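Local coordinates for endosialidase (Enterobacteria phage phi92, PDB 4HIZ), which hydrolyses sialic acid polymers, cutting alpha-2,8 and alpha-2,9 linkages inside the polymer as a phage endosialidase that assembles from three subunits, at residues T34-T39 against A50-R55; P60-S65 against Q454-T459; H107-L112 against R165-M170. One frame throughout, in Å; residues are numbered along the deposited sequence.

Contact 1: residues T34-T39 against A50-R55; sequences TFKVTT and AFVYER
Thr34, Phe35 and Lys36 pair in register with Ala50, Phe51 and Val52 as parallel beta strands, an example of how the outermost strand within a chain is held to a mixed sheet, here in the N-terminal extension of the endosialidase. The backbone ladder runs from Phe35 N to Ala50 O (2.8 Å), from Val52 N to Phe35 O, and from Val37 N to Val52 O, the last almost straight at 177°. Weaker CA-H...O contacts supplement it, Thr34 CA facing Ala50 O and Phe51 CA facing Phe35 O. Among apolar groups, the Phe35 and Phe51 side chains lie side by side, pointing the same way, with ring planes 19° apart, yet the rings are slid so far that they barely overlap; the touch is Phe35 CD2 on Phe51 CE1 (3.6 Å). Phe46 meets Phe51 edge-to-face. On the other face, Thr34 CG2, anti to its backbone N, presses on Val52 CG2 at 3.5 Å, closer than usual for methyl groups. Beyond the paired residues water takes over: one molecule joins Val37 O to Glu54 N, a second Thr39 OG1 to Tyr53 OH. The Tyr53 ring meets Thr38 O with its edge, Tyr53 CE1 lying 3.3 Å from that oxygen.

Contact 2: residues P60-S65 against Q454-T459; sequences PLTYVS and QWFNIT
Thr62 divides its two branches between Gln454 and Phe456. With chi1 at -60°, Thr62 OG1 stands anti to the carbonyl carbon and beside the backbone N, where it accepts from Gln454 NE2 at 2.9 Å. This bond is nearly straight (174°) and lies in the plane of the amide, which Gln454 delivers on a chain extended beyond CG. The other branch, Thr62 CG2, touches Phe456 CD1 at 3.6 Å, the two side chains lying side by side and pointing the same way. Gln454 CG sits 3.7 Å above one face of that Phe456 ring, toward the rim, and Val64 comes across at about a right angle to place Val64 CG1 3.8 Å from Phe456 CD1. Phe69 adds an edge-to-face ring. The backbones behind these groups form a parallel strand pair that joins the N-terminal extension, through strand 61-64, to strand 456-460 of the catalytic beta propeller range. Thr62 N donates to Trp455 O and Asn457 N to Thr62 O (2.7 Å), while the bond from Val64 N to Asn457 O is weak at 3.4 Å. Tyr63 and Asn457 occupy the opposite face, with Tyr63 CD2 3.8 Å from Asn457 CB; the phenol OH is hydrogen-bonded to Arg435, and Val530 of the second subunit packs on both residues. Leu61 lies alongside Trp455, Leu61 CD2 being 3.8 Å from Trp455 CB, whereas the indole leads away to meet Trp420 edge-to-face. At the start of the pair, a water donates to Pro60 O and accepts from Trp455 N.

Contact 3: residues H107-L112 against R165-M170; sequences HGVQNL and RYLSNM
Leu167 O is gripped by two donors, the side-chain amide of Gln110 and a water. Gln110 NE2 reaches Leu167 O at 3.1 Å, but the bond is bent to 136° at the hydrogen, and the nitrogen stands above the carbonyl plane, 39° out of it. The water also donates to Gln110 OE1 and accepts from Val109 N (2.9 Å), so both ends of the amide are engaged and its rotation is probably well defined. A bend at chi2 (75°) turns CD of Gln110 back from an extended course, and the amide comes close to the Leu167 side chain.

Apolar contacts continue beside this polar group. Leu167 CD2 lies against the backbone of the turn, 3.6 Å from Gln110 N, and also meets Val109 CG2 and the Gln110 CD. Val109 CG2 touches Arg165 O as well as Leu167 CD2, while Val109 CG1 touches Met170 SD at 3.7 Å. Met170 SD also lies 3.8 Å from Gly108 CA, at the end of a chain bent at chi2.

The 165-170 bend has its own brace. Arg165 approaches Met170 O side-on with NE (2.7 Å) and NH1 (2.8 Å), two bonds to a single oxygen that lies in the guanidinium plane; a salt bridge to Glu163 engages NH2, and NH1 also donates to Thr290 O.

A type II turn from Val109 to Leu112, in the loop between antiparallel strands 96-104 and 113-119, meets the connection from strand 157-166 to strand 172-181. The contact joins two sheets of the catalytic beta propeller range, with His147 of strand 144-154 packing on Val109, Arg165 and Met170, and Tyr139 of helix 139-142 lying against Gln110 and Leu167.

Contacts 1 and 2 belong to one mixed sheet, their centres about 9 Å apart. Strand 49-53 of contact 1 runs antiparallel beside strand 61-64 of contact 2, so the pairings follow one another across the sheet from the N-terminal extension to strand 456-460 in the propeller range. Contact 1 closes first along the chain; contact 2 then spans 388 residues, and contact 3 is nested inside that loop. Contact 3 lies where connections of two other sheets meet, its centre about 36 Å from that of contact 2 and about 43 Å from that of contact 1. The chain thus returns after most of the propeller range to pair with its extension, while contact 3 joins sheets locally.

Contact 1: residues T34-T39 against A50-R55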
loop_
_atom_site.group_PDB
_atom_site.type_symbol
_atom_site.label_atom_id
_atom_site.label_comp_id
_atom_site.label_asym_id
_atom_site.label_seq_id
_atom_site.Cartn_x
_atom_site.Cartn_y
_atom_site.Cartn_z
ATOM N N THR A 34 -13.847 -14.352 -39.036
ATOM C CA THR A 34 -12.946 -15.409 -38.584
ATOM C C THR A 34 -12.151 -15.994 -39.760
ATOM O O THR A 34 -12.716 -16.314 -40.807
ATOM C CB THR A 34 -13.754 -16.511 -37.881
ATOM O OG1 THR A 34 -14.421 -15.948 -36.739
ATOM C CG2 THR A 34 -12.846 -17.608 -37.420
ATOM N N PHE A 35 -10.837 -16.086 -39.593
ATOM C CA PHE A 35 -9.962 -16.648 -40.624
ATOM C C PHE A 35 -9.561 -18.061 -40.224
ATOM O O PHE A 35 -9.387 -18.324 -39.049
ATOM C CB PHE A 35 -8.684 -15.811 -40.733
ATOM C CG PHE A 35 -8.939 -14.376 -41.080
ATOM C CD1 PHE A 35 -9.119 -13.996 -42.405
ATOM C CD2 PHE A 35 -8.995 -13.414 -40.089
ATOM C CE1 PHE A 35 -9.366 -12.678 -42.736
ATOM C CE2 PHE A 35 -9.237 -12.072 -40.406
ATOM C CZ PHE A 35 -9.424 -11.708 -41.733
ATOM N N LYS A 36 -9.347 -18.941 -41.200
ATOM C CA LYS A 36 -8.787 -20.258 -40.928
ATOM C C LYS A 36 -7.323 -20.201 -41.316
ATOM O O LYS A 36 -6.988 -19.878 -42.449
ATOM C CB LYS A 36 -9.493 -21.338 -41.738
ATOM C CG LYS A 36 -11.001 -21.284 -41.572
ATOM C CD LYS A 36 -11.622 -22.670 -41.567
ATOM C CE LYS A 36 -13.141 -22.585 -41.408
ATOM N NZ LYS A 36 -13.531 -21.619 -40.326
ATOM N N VAL A 37 -6.449 -20.480 -40.367
ATOM C CA VAL A 37 -5.044 -20.206 -40.622
ATOM C C VAL A 37 -4.214 -21.447 -40.432
ATOM O O VAL A 37 -4.566 -22.355 -39.681
ATOM C CB VAL A 37 -4.485 -19.088 -39.722
ATOM C CG1 VAL A 37 -5.218 -17.771 -39.985
ATOM C CG2 VAL A 37 -4.556 -19.502 -38.225
ATOM N N THR A 38 -3.094 -21.480 -41.141
ATOM C CA THR A 38 -2.164 -22.589 -41.055
ATOM C C THR A 38 -1.254 -22.480 -39.816
ATOM O O THR A 38 -0.755 -23.480 -39.276
ATOM C CB THR A 38 -1.275 -22.577 -42.320
ATOM O OG1 THR A 38 -0.614 -21.299 -42.412
ATOM C CG2 THR A 38 -2.125 -22.782 -43.582
ATOM N N THR A 39 -1.031 -21.253 -39.383
ATOM C CA THR A 39 -0.183 -20.991 -38.232
ATOM C C THR A 39 -0.684 -19.685 -37.683
ATOM O O THR A 39 -1.260 -18.890 -38.449
ATOM C CB THR A 39 1.285 -20.850 -38.662
ATOM O OG1 THR A 39 2.089 -20.556 -37.515
ATOM C CG2 THR A 39 1.451 -19.707 -39.637
ATOM N N ALA A 50 -10.735 -13.133 -35.479
ATOM C CA ALA A 50 -10.437 -14.405 -34.825
ATOM C C ALA A 50 -9.843 -15.392 -35.820
ATOM O O ALA A 50 -10.092 -15.290 -37.028
ATOM C CB ALA A 50 -11.678 -14.981 -34.199
ATOM N N PHE A 51 -9.083 -16.356 -35.297
ATOM C CA PHE A 51 -8.294 -17.256 -36.140
ATOM C C PHE A 51 -8.512 -18.690 -35.688
ATOM O O PHE A 51 -8.236 -19.031 -34.540
ATOM C CB PHE A 51 -6.800 -16.898 -36.024
ATOM C CG PHE A 51 -6.535 -15.432 -36.264
ATOM C CD1 PHE A 51 -6.424 -14.942 -37.551
ATOM C CD2 PHE A 51 -6.460 -14.534 -35.195
ATOM C CE1 PHE A 51 -6.213 -13.570 -37.778
ATOM C CE2 PHE A 51 -6.265 -13.171 -35.418
ATOM C CZ PHE A 51 -6.147 -12.694 -36.716
ATOM N N VAL A 52 -9.017 -19.529 -36.583
ATOM C CA VAL A 52 -9.180 -20.957 -36.262
ATOM C C VAL A 52 -7.906 -21.689 -36.638
ATOM O O VAL A 52 -7.438 -21.618 -37.790
ATOM C CB VAL A 52 -10.338 -21.589 -37.025
ATOM C CG1 VAL A 52 -10.506 -23.061 -36.580
ATOM C CG2 VAL A 52 -11.609 -20.780 -36.781
ATOM N N TYR A 53 -7.340 -22.401 -35.677
ATOM C CA TYR A 53 -5.991 -22.962 -35.835
ATOM C C TYR A 53 -5.939 -24.326 -35.153
ATOM O O TYR A 53 -6.472 -24.498 -34.046
ATOM C CB TYR A 53 -4.974 -22.002 -35.184
ATOM C CG TYR A 53 -3.569 -22.567 -35.057
ATOM C CD1 TYR A 53 -2.870 -23.002 -36.182
ATOM C CD2 TYR A 53 -2.938 -22.646 -33.809
ATOM C CE1 TYR A 53 -1.563 -23.533 -36.062
ATOM C CE2 TYR A 53 -1.643 -23.146 -33.674
ATOM C CZ TYR A 53 -0.961 -23.597 -34.801
ATOM O OH TYR A 53 0.313 -24.099 -34.666
ATOM N N GLU A 54 -5.312 -25.303 -35.806
ATOM C CA GLU A 54 -5.127 -26.630 -35.196
ATOM C C GLU A 54 -3.679 -26.833 -34.729
ATOM O O GLU A 54 -2.852 -27.431 -35.437
ATOM C CB GLU A 54 -5.515 -27.740 -36.184
ATOM C CG GLU A 54 -6.991 -27.687 -36.583
ATOM C CD GLU A 54 -7.410 -28.759 -37.580
ATOM O OE1 GLU A 54 -6.678 -29.757 -37.787
ATOM O OE2 GLU A 54 -8.508 -28.590 -38.161
ATOM N N ARG A 55 -3.389 -26.352 -33.522
ATOM C CA ARG A 55 -2.095 -26.611 -32.886
ATOM C C ARG A 55 -1.831 -28.117 -32.865
ATOM O O ARG A 55 -0.729 -28.603 -33.210
ATOM C CB ARG A 55 -2.108 -26.084 -31.447
ATOM C CG ARG A 55 -0.716 -26.147 -30.785
ATOM C CD ARG A 55 -0.762 -25.734 -29.310
ATOM N NE ARG A 55 -1.321 -26.796 -28.479
ATOM C CZ ARG A 55 -0.615 -27.769 -27.908
ATOM N NH1 ARG A 55 0.721 -27.816 -28.060
ATOM N NH2 ARG A 55 -1.246 -28.699 -27.174
HETATM O O HOH W 1 -4.672 -24.968 -38.636
HETATM O O HOH W 2 2.375 -23.268 -36.603
#

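Contact 2: residues P60-S65 against Q454-T459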
loop_
_atom_site.group_PDB
_atom_site.type_symbol
_atom_site.label_atom_id
_atom_site.label_comp_id
_atom_site.label_asym_id
_atom_site.label_seq_id
_atom_site.Cartn_x
_atom_site.Cartn_y
_atom_site.Cartn_z
ATOM N N PRO A 60 -9.301 -28.192 -33.739
ATOM C CA PRO A 60 -9.313 -26.744 -33.968
ATOM C C PRO A 60 -9.812 -25.977 -32.728
ATOM O O PRO A 60 -10.717 -26.428 -31.987
ATOM C CB PRO A 60 -10.311 -26.575 -35.121
ATOM C CG PRO A 60 -11.241 -27.776 -35.004
ATOM C CD PRO A 60 -10.406 -28.893 -34.433
ATOM N N LEU A 61 -9.173 -24.834 -32.497
ATOM C CA LEU A 61 -9.551 -23.908 -31.449
ATOM C C LEU A 61 -9.465 -22.538 -32.099
ATOM O O LEU A 61 -8.754 -22.361 -33.112
ATOM C CB LEU A 61 -8.563 -24.002 -30.276
ATOM C CG LEU A 61 -8.522 -25.393 -29.602
ATOM C CD1 LEU A 61 -7.339 -25.508 -28.657
ATOM C CD2 LEU A 61 -9.861 -25.600 -28.831
ATOM N N THR A 62 -10.182 -21.558 -31.539
ATOM C CA THR A 62 -10.194 -20.213 -32.146
ATOM C C THR A 62 -9.484 -19.229 -31.267
ATOM O O THR A 62 -9.669 -19.234 -30.055
ATOM C CB THR A 62 -11.665 -19.774 -32.397
ATOM O OG1 THR A 62 -12.249 -20.739 -33.296
ATOM C CG2 THR A 62 -11.733 -18.355 -33.007
ATOM N N TYR A 63 -8.634 -18.400 -31.869
ATOM C CA TYR A 63 -7.810 -17.479 -31.096
ATOM C C TYR A 63 -8.246 -16.074 -31.440
ATOM O O TYR A 63 -8.342 -15.734 -32.639
ATOM C CB TYR A 63 -6.335 -17.684 -31.498
ATOM C CG TYR A 63 -5.829 -19.057 -31.091
ATOM C CD1 TYR A 63 -6.147 -20.207 -31.845
ATOM C CD2 TYR A 63 -5.095 -19.226 -29.907
ATOM C CE1 TYR A 63 -5.722 -21.467 -31.448
ATOM C CE2 TYR A 63 -4.642 -20.495 -29.503
ATOM C CZ TYR A 63 -4.955 -21.611 -30.288
ATOM O OH TYR A 63 -4.513 -22.870 -29.909
ATOM N N VAL A 64 -8.530 -15.249 -30.432
ATOM C CA VAL A 64 -9.104 -13.922 -30.753
ATOM C C VAL A 64 -8.114 -12.780 -30.616
ATOM O O VAL A 64 -7.217 -12.824 -29.771
ATOM C CB VAL A 64 -10.360 -13.609 -29.895
ATOM C CG1 VAL A 64 -11.341 -14.802 -29.981
ATOM C CG2 VAL A 64 -9.966 -13.350 -28.450
ATOM N N SER A 65 -8.278 -11.752 -31.444
ATOM C CA SER A 65 -7.551 -10.498 -31.252
ATOM C C SER A 65 -8.333 -9.597 -30.301
ATOM O O SER A 65 -9.459 -9.899 -29.922
ATOM C CB SER A 65 -7.367 -9.750 -32.595
ATOM O OG SER A 65 -8.622 -9.183 -32.986
ATOM N N GLN A 454 -17.070 -24.605 -30.631
ATOM C CA GLN A 454 -16.035 -23.632 -30.937
ATOM C C GLN A 454 -15.543 -23.031 -29.617
ATOM O O GLN A 454 -16.224 -22.211 -28.992
ATOM C CB GLN A 454 -16.586 -22.549 -31.860
ATOM C CG GLN A 454 -15.518 -21.529 -32.216
ATOM C CD GLN A 454 -15.937 -20.580 -33.307
ATOM O OE1 GLN A 454 -17.126 -20.380 -33.544
ATOM N NE2 GLN A 454 -14.958 -20.006 -34.001
ATOM N N TRP A 455 -14.366 -23.459 -29.178
ATOM C CA TRP A 455 -13.730 -22.830 -28.025
ATOM C C TRP A 455 -12.855 -21.653 -28.455
ATOM O O TRP A 455 -12.025 -21.774 -29.376
ATOM C CB TRP A 455 -12.827 -23.839 -27.326
ATOM C CG TRP A 455 -13.533 -24.970 -26.583
ATOM C CD1 TRP A 455 -13.613 -26.306 -26.959
ATOM C CD2 TRP A 455 -14.117 -24.881 -25.289
ATOM N NE1 TRP A 455 -14.257 -27.026 -25.980
ATOM C CE2 TRP A 455 -14.561 -26.184 -24.937
ATOM C CE3 TRP A 455 -14.302 -23.831 -24.386
ATOM C CZ2 TRP A 455 -15.171 -26.459 -23.715
ATOM C CZ3 TRP A 455 -14.900 -24.088 -23.176
ATOM C CH2 TRP A 455 -15.344 -25.401 -22.839
ATOM N N PHE A 456 -13.065 -20.510 -27.801
ATOM C CA PHE A 456 -12.283 -19.311 -28.066
ATOM C C PHE A 456 -11.252 -19.108 -26.960
ATOM O O PHE A 456 -11.610 -19.005 -25.795
ATOM C CB PHE A 456 -13.214 -18.085 -28.055
ATOM C CG PHE A 456 -14.262 -18.088 -29.146
ATOM C CD1 PHE A 456 -13.991 -17.482 -30.379
ATOM C CD2 PHE A 456 -15.545 -18.602 -28.906
ATOM C CE1 PHE A 456 -14.951 -17.446 -31.392
ATOM C CE2 PHE A 456 -16.516 -18.572 -29.909
ATOM C CZ PHE A 456 -16.229 -17.985 -31.137
ATOM N N ASN A 457 -9.975 -19.044 -27.339
ATOM C CA ASN A 457 -8.910 -18.620 -26.419
ATOM C C ASN A 457 -9.009 -17.100 -26.282
ATOM O O ASN A 457 -8.731 -16.362 -27.253
ATOM C CB ASN A 457 -7.559 -19.060 -27.024
ATOM C CG ASN A 457 -6.348 -18.657 -26.182
ATOM O OD1 ASN A 457 -6.431 -18.344 -24.956
ATOM N ND2 ASN A 457 -5.215 -18.633 -26.841
ATOM N N ILE A 458 -9.459 -16.646 -25.107
ATOM C CA ILE A 458 -9.782 -15.224 -24.882
ATOM C C ILE A 458 -8.719 -14.461 -24.068
ATOM O O ILE A 458 -8.707 -13.218 -24.067
ATOM C CB ILE A 458 -11.131 -15.093 -24.161
ATOM C CG1 ILE A 458 -11.220 -16.058 -22.952
ATOM C CG2 ILE A 458 -12.249 -15.448 -25.142
ATOM C CD1 ILE A 458 -12.337 -15.652 -21.958
ATOM N N THR A 459 -7.857 -15.198 -23.360
ATOM C CA THR A 459 -6.764 -14.590 -22.573
ATOM C C THR A 459 -5.785 -15.703 -22.213
ATOM O O THR A 459 -6.172 -16.873 -22.229
ATOM C CB THR A 459 -7.285 -13.882 -21.275
ATOM O OG1 THR A 459 -6.163 -13.453 -20.492
ATOM C CG2 THR A 459 -8.121 -14.840 -20.419
HETATM O O HOH W 3 -13.073 -25.411 -31.017
#

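Contact 3: residues H107-L112 against R165-M170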
loop_
_atom_site.group_PDB
_atom_site.type_symbol
_atom_site.label_atom_id
_atom_site.label_comp_id
_atom_site.label_asym_id
_atom_site.label_seq_id
_atom_site.Cartn_x
_atom_site.Cartn_y
_atom_site.Cartn_z
ATOM N N HIS A 107 -1.540 -26.489 -2.101
ATOM C CA HIS A 107 -2.720 -27.295 -2.402
ATOM C C HIS A 107 -2.992 -28.188 -1.217
ATOM O O HIS A 107 -2.686 -29.371 -1.231
ATOM C CB HIS A 107 -2.506 -28.098 -3.700
ATOM C CG HIS A 107 -2.578 -27.238 -4.922
ATOM N ND1 HIS A 107 -3.366 -27.547 -6.013
ATOM C CD2 HIS A 107 -1.972 -26.054 -5.213
ATOM C CE1 HIS A 107 -3.249 -26.577 -6.919
ATOM N NE2 HIS A 107 -2.401 -25.673 -6.459
ATOM N N GLY A 108 -3.556 -27.598 -0.183
ATOM C CA GLY A 108 -3.834 -28.277 1.065
ATOM C C GLY A 108 -4.398 -27.224 1.997
ATOM O O GLY A 108 -4.463 -26.026 1.627
ATOM N N VAL A 109 -4.813 -27.624 3.203
ATOM C CA VAL A 109 -5.448 -26.640 4.085
ATOM C C VAL A 109 -4.523 -26.059 5.159
ATOM O O VAL A 109 -4.993 -25.419 6.106
ATOM C CB VAL A 109 -6.764 -27.202 4.718
ATOM C CG1 VAL A 109 -7.800 -27.428 3.612
ATOM C CG2 VAL A 109 -6.506 -28.552 5.511
ATOM N N GLN A 110 -3.213 -26.323 5.039
ATOM C CA GLN A 110 -2.255 -25.709 5.962
ATOM C C GLN A 110 -2.439 -24.176 5.979
ATOM O O GLN A 110 -2.450 -23.533 4.903
ATOM C CB GLN A 110 -0.822 -25.969 5.506
ATOM C CG GLN A 110 -0.291 -27.345 5.919
ATOM C CD GLN A 110 -0.854 -28.484 5.080
ATOM O OE1 GLN A 110 -1.501 -28.277 4.046
ATOM N NE2 GLN A 110 -0.567 -29.717 5.512
ATOM N N ASN A 111 -2.564 -23.610 7.183
ATOM C CA ASN A 111 -2.617 -22.133 7.381
ATOM C C ASN A 111 -3.687 -21.412 6.576
ATOM O O ASN A 111 -3.619 -20.193 6.375
ATOM C CB ASN A 111 -1.240 -21.537 7.051
ATOM C CG ASN A 111 -0.217 -21.858 8.127
ATOM O OD1 ASN A 111 -0.498 -21.712 9.311
ATOM N ND2 ASN A 111 0.946 -22.338 7.731
ATOM N N LEU A 112 -4.700 -22.142 6.130
ATOM C CA LEU A 112 -5.624 -21.609 5.132
ATOM C C LEU A 112 -6.869 -20.928 5.757
ATOM O O LEU A 112 -7.436 -21.426 6.736
ATOM C CB LEU A 112 -6.060 -22.755 4.197
ATOM C CG LEU A 112 -7.033 -22.463 3.059
ATOM C CD1 LEU A 112 -6.739 -23.453 1.930
ATOM C CD2 LEU A 112 -8.498 -22.634 3.520
ATOM N N ARG A 165 -11.143 -30.589 6.773
ATOM C CA ARG A 165 -10.313 -31.574 6.059
ATOM C C ARG A 165 -9.022 -31.814 6.826
ATOM O O ARG A 165 -8.514 -30.923 7.526
ATOM C CB ARG A 165 -9.988 -31.087 4.624
ATOM C CG ARG A 165 -11.299 -30.629 3.868
ATOM C CD ARG A 165 -11.104 -30.472 2.332
ATOM N NE ARG A 165 -10.856 -31.772 1.698
ATOM C CZ ARG A 165 -11.717 -32.394 0.883
ATOM N NH1 ARG A 165 -11.394 -33.585 0.366
ATOM N NH2 ARG A 165 -12.878 -31.818 0.547
ATOM N N TYR A 166 -8.464 -33.013 6.669
ATOM C CA TYR A 166 -7.219 -33.344 7.349
ATOM C C TYR A 166 -6.021 -32.660 6.700
ATOM O O TYR A 166 -5.858 -32.657 5.481
ATOM C CB TYR A 166 -7.028 -34.878 7.335
ATOM C CG TYR A 166 -7.969 -35.599 8.274
ATOM C CD1 TYR A 166 -7.735 -35.585 9.643
ATOM C CD2 TYR A 166 -9.065 -36.322 7.793
ATOM C CE1 TYR A 166 -8.576 -36.243 10.521
ATOM C CE2 TYR A 166 -9.919 -37.004 8.677
ATOM C CZ TYR A 166 -9.659 -36.940 10.031
ATOM O OH TYR A 166 -10.450 -37.587 10.943
ATOM N N LEU A 167 -5.146 -32.137 7.537
ATOM C CA LEU A 167 -3.889 -31.572 7.034
ATOM C C LEU A 167 -3.024 -32.625 6.327
ATOM O O LEU A 167 -2.317 -32.312 5.356
ATOM C CB LEU A 167 -3.120 -30.936 8.193
ATOM C CG LEU A 167 -3.767 -29.668 8.775
ATOM C CD1 LEU A 167 -3.227 -29.348 10.155
ATOM C CD2 LEU A 167 -3.476 -28.511 7.844
ATOM N N SER A 168 -3.084 -33.877 6.799
ATOM C CA SER A 168 -2.130 -34.867 6.321
ATOM C C SER A 168 -2.440 -35.310 4.886
ATOM O O SER A 168 -1.532 -35.445 4.066
ATOM C CB SER A 168 -2.124 -36.078 7.247
ATOM O OG SER A 168 -3.385 -36.704 7.217
ATOM N N ASN A 169 -3.713 -35.514 4.574
ATOM C CA ASN A 169 -4.054 -36.123 3.306
ATOM C C ASN A 169 -5.239 -35.501 2.598
ATOM O O ASN A 169 -5.736 -36.061 1.620
ATOM C CB ASN A 169 -4.322 -37.622 3.524
ATOM C CG ASN A 169 -5.464 -37.872 4.501
ATOM O OD1 ASN A 169 -6.293 -36.994 4.753
ATOM N ND2 ASN A 169 -5.497 -39.067 5.074
ATOM N N MET A 170 -5.700 -34.356 3.115
ATOM C CA MET A 170 -6.792 -33.610 2.516
ATOM C C MET A 170 -8.124 -34.328 2.500
ATOM O O MET A 170 -9.056 -33.837 1.865
ATOM C CB MET A 170 -6.433 -33.161 1.096
ATOM C CG MET A 170 -5.721 -31.780 1.048
ATOM S SD MET A 170 -6.847 -30.472 1.643
ATOM C CE MET A 170 -7.941 -30.273 0.243
HETATM O O HOH W 4 -3.962 -30.332 3.630
#